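Local coordinates for benzoylformate Decarboxylase (Polynucleobacter necessarius, PDB 4K9Q), which probably decarboxylates benzoylformate with the help of thiamine diphosphate and a magnesium ion, working as an assembly of several subunits, at residues A[46-51]-A[433-438]. Numbering follows the deposited sequence.
Sequences QEASVV and QYSVQG. With TPP (thiamine diphosphate), chain D; TPP (thiamine diphosphate), chain B.
Gln-46 and Gln-437 lay their side chains past each other, amide planes 14° apart, with CB of Gln-46 3.9 Å from NE2 of Gln-437. No direct hydrogen bond joins 46-51 to 433-438; water does it instead. One water is hydrogen-bonded to OG of Ser-49 (2.7 Å), OE1 of Gln-46 and OE1 of Gln-437, while a second reaches Tyr-434 O at 2.8 Å and, weakly, OE1 of Gln-46. That OE1 also caps the helix, accepting from Ala-48 N at 2.8 Å, the donor above the carbonyl plane. NE2 of Gln-437 donates to Gln-433 O of the second subunit. A chi1 of -76°, anti to the carbonyl carbon, puts OG of Ser-49 3.7 Å from CB of Ser-435, beside the type I turn 435-438; the Ser-435 hydroxyl is bonded to Gly-401 O. Glu-47 takes no part; its OE2 lies 2.7 Å from N1' of the chain D thiamine diphosphate, the family's hallmark contact, consistent with activating the pyrimidine. Tyr-434 leans obliquely on the chain B cofactor, CE2 3.4 Å from N1', and bonds through OH to Asn-23 of the second subunit. An alanine here would probably leave that asparagine without its mate and the pyrimidine less supported. Thus the pyrimidine-binding domain, through helix 47-61 backed by strand 66-69, meets the diphosphate-binding domain at the link between helices 429-434 and 438-445, with Pro-405 of helix 403-417 touching Ser-49 and Ser-435.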
loop_
_atom_site.group_PDB
_atom_site.type_symbol
_atom_site.label_atom_id
_atom_site.label_comp_id
_atom_site.label_asym_id
_atom_site.label_seq_id
_atom_site.Cartn_x
_atom_site.Cartn_y
_atom_site.Cartn_z
ATOM N N GLN A 46 16.631 11.411 -19.335
ATOM C CA GLN A 46 15.297 11.029 -18.873
ATOM C C GLN A 46 15.452 9.827 -17.942
ATOM O O GLN A 46 16.387 9.038 -18.100
ATOM C CB GLN A 46 14.382 10.710 -20.064
ATOM C CG GLN A 46 12.888 10.867 -19.776
ATOM C CD GLN A 46 12.207 9.553 -19.423
ATOM O OE1 GLN A 46 12.857 8.508 -19.322
ATOM N NE2 GLN A 46 10.888 9.599 -19.255
ATOM N N GLU A 47 14.561 9.700 -16.959
ATOM C CA GLU A 47 14.801 8.781 -15.856
ATOM C C GLU A 47 14.675 7.291 -16.182
ATOM O O GLU A 47 15.267 6.462 -15.500
ATOM C CB GLU A 47 13.951 9.171 -14.642
ATOM C CG GLU A 47 14.308 10.544 -14.076
ATOM C CD GLU A 47 13.600 11.710 -14.768
ATOM O OE1 GLU A 47 12.944 11.507 -15.821
ATOM O OE2 GLU A 47 13.715 12.844 -14.244
ATOM N N ALA A 48 13.920 6.933 -17.218
ATOM C CA ALA A 48 13.914 5.540 -17.647
ATOM C C ALA A 48 15.336 5.155 -18.062
ATOM O O ALA A 48 15.816 4.068 -17.729
ATOM C CB ALA A 48 12.928 5.319 -18.797
ATOM N N SER A 49 16.017 6.051 -18.782
ATOM C CA SER A 49 17.391 5.767 -19.200
ATOM C C SER A 49 18.330 5.719 -17.994
ATOM O O SER A 49 19.221 4.875 -17.936
ATOM C CB SER A 49 17.884 6.781 -20.235
ATOM O OG SER A 49 17.308 6.510 -21.511
ATOM N N VAL A 50 18.134 6.624 -17.038
ATOM C CA VAL A 50 18.950 6.637 -15.821
ATOM C C VAL A 50 18.966 5.259 -15.147
ATOM O O VAL A 50 20.027 4.694 -14.867
ATOM C CB VAL A 50 18.431 7.674 -14.816
ATOM C CG1 VAL A 50 19.153 7.524 -13.479
ATOM C CG2 VAL A 50 18.604 9.103 -15.377
ATOM N N VAL A 51 17.779 4.712 -14.912
ATOM C CA VAL A 51 17.664 3.432 -14.225
ATOM C C VAL A 51 18.246 2.294 -15.071
ATOM O O VAL A 51 18.990 1.453 -14.560
ATOM C CB VAL A 51 16.209 3.151 -13.832
ATOM C CG1 VAL A 51 16.047 1.709 -13.312
ATOM C CG2 VAL A 51 15.776 4.147 -12.758
ATOM N N GLN A 433 12.407 3.822 -29.870
ATOM C CA GLN A 433 11.803 5.100 -29.474
ATOM C C GLN A 433 11.596 5.297 -27.978
ATOM O O GLN A 433 11.597 6.428 -27.502
ATOM C CB GLN A 433 10.440 5.280 -30.153
ATOM C CG GLN A 433 10.447 5.031 -31.654
ATOM C CD GLN A 433 11.440 5.920 -32.364
ATOM O OE1 GLN A 433 11.514 7.123 -32.091
ATOM N NE2 GLN A 433 12.238 5.331 -33.256
ATOM N N TYR A 434 11.389 4.220 -27.233
ATOM C CA TYR A 434 10.947 4.389 -25.842
ATOM C C TYR A 434 11.943 5.161 -24.993
ATOM O O TYR A 434 11.558 6.043 -24.227
ATOM C CB TYR A 434 10.609 3.043 -25.181
ATOM C CG TYR A 434 9.347 2.416 -25.751
ATOM C CD1 TYR A 434 9.383 1.699 -26.942
ATOM C CD2 TYR A 434 8.127 2.539 -25.091
ATOM C CE1 TYR A 434 8.236 1.134 -27.463
ATOM C CE2 TYR A 434 6.972 1.972 -25.608
ATOM C CZ TYR A 434 7.036 1.275 -26.797
ATOM O OH TYR A 434 5.917 0.703 -27.345
ATOM N N SER A 435 13.226 4.844 -25.156
ATOM C CA SER A 435 14.276 5.473 -24.367
ATOM C C SER A 435 15.383 5.981 -25.277
ATOM O O SER A 435 16.561 5.860 -24.969
ATOM C CB SER A 435 14.845 4.489 -23.345
ATOM O OG SER A 435 13.849 4.119 -22.408
ATOM N N VAL A 436 14.970 6.551 -26.404
ATOM C CA VAL A 436 15.888 7.041 -27.419
ATOM C C VAL A 436 16.931 8.009 -26.828
ATOM O O VAL A 436 18.072 8.078 -27.304
ATOM C CB VAL A 436 15.098 7.685 -28.596
ATOM C CG1 VAL A 436 14.414 8.975 -28.171
ATOM C CG2 VAL A 436 15.989 7.899 -29.790
ATOM N N GLN A 437 16.555 8.721 -25.762
ATOM C CA GLN A 437 17.448 9.717 -25.164
ATOM C C GLN A 437 18.738 9.096 -24.620
ATOM O O GLN A 437 19.742 9.796 -24.444
ATOM C CB GLN A 437 16.747 10.500 -24.042
ATOM C CG GLN A 437 15.429 11.134 -24.464
ATOM C CD GLN A 437 14.245 10.270 -24.097
ATOM O OE1 GLN A 437 14.341 9.048 -24.124
ATOM N NE2 GLN A 437 13.123 10.898 -23.749
ATOM N N GLY A 438 18.702 7.793 -24.342
ATOM C CA GLY A 438 19.866 7.083 -23.829
ATOM C C GLY A 438 21.093 7.242 -24.717
ATOM O O GLY A 438 22.223 7.186 -24.237
HETATM N "N1'" TPP D . 13.221 15.452 -13.970
HETATM C "C2'" TPP D . 11.850 15.640 -14.046
HETATM C CM2 TPP D . 10.968 14.572 -14.621
HETATM N "N3'" TPP D . 11.268 16.803 -13.578
HETATM C "C4'" TPP D . 12.053 17.791 -13.039
HETATM N "N4'" TPP D . 11.485 18.902 -12.576
HETATM C "C5'" TPP D . 13.438 17.627 -12.992
HETATM C "C6'" TPP D . 14.029 16.447 -13.442
HETATM C "C7'" TPP D . 14.301 18.710 -12.398
HETATM N N3 TPP D . 14.451 19.934 -13.173
HETATM C C2 TPP D . 13.771 21.115 -12.923
HETATM S S1 TPP D . 14.157 22.322 -13.916
HETATM C C5 TPP D . 15.218 21.389 -14.701
HETATM C C4 TPP D . 15.317 20.090 -14.209
HETATM C CM4 TPP D . 16.221 19.010 -14.748
HETATM C C6 TPP D . 15.979 22.041 -15.820
HETATM C C7 TPP D . 15.131 22.539 -16.979
HETATM O O7 TPP D . 16.056 22.861 -17.992
HETATM P PA TPP D . 15.588 23.515 -19.385
HETATM O O1A TPP D . 14.337 22.825 -19.848
HETATM O O2A TPP D . 16.679 23.406 -20.401
HETATM O O3A TPP D . 15.146 25.008 -18.987
HETATM P PB TPP D . 16.078 26.247 -18.562
HETATM O O1B TPP D . 16.088 26.273 -17.068
HETATM O O2B TPP D . 15.408 27.481 -19.123
HETATM O O3B TPP D . 17.473 26.076 -19.072
HETATM N "N1'" TPP B . 5.215 -0.548 -24.109
HETATM C "C2'" TPP B . 6.227 -1.026 -23.291
HETATM C CM2 TPP B . 6.920 -0.111 -22.327
HETATM N "N3'" TPP B . 6.604 -2.356 -23.335
HETATM C "C4'" TPP B . 5.977 -3.215 -24.202
HETATM N "N4'" TPP B . 6.334 -4.498 -24.228
HETATM C "C5'" TPP B . 4.982 -2.736 -25.056
HETATM C "C6'" TPP B . 4.583 -1.401 -25.001
HETATM C "C7'" TPP B . 4.292 -3.680 -26.006
HETATM N N3 TPP B . 5.068 -4.154 -27.144
HETATM C C2 TPP B . 5.667 -5.402 -27.225
HETATM S S1 TPP B . 6.434 -5.677 -28.614
HETATM C C5 TPP B . 6.024 -4.217 -29.174
HETATM C C4 TPP B . 5.261 -3.455 -28.293
HETATM C CM4 TPP B . 4.743 -2.063 -28.552
HETATM C C6 TPP B . 6.479 -3.886 -30.567
HETATM C C7 TPP B . 7.985 -3.851 -30.768
HETATM O O7 TPP B . 8.167 -3.279 -32.042
HETATM P PA TPP B . 9.628 -3.130 -32.699
HETATM O O1A TPP B . 10.591 -2.673 -31.641
HETATM O O2A TPP B . 9.584 -2.174 -33.848
HETATM O O3A TPP B . 10.051 -4.639 -33.057
HETATM P PB TPP B . 9.475 -5.590 -34.220
HETATM O O1B TPP B . 8.433 -6.450 -33.581
HETATM O O2B TPP B . 10.648 -6.417 -34.695
HETATM O O3B TPP B . 8.861 -4.787 -35.321
HETATM O O HOH W 1 14.841 7.595 -21.644
HETATM O O HOH W 2 12.056 7.183 -21.748
#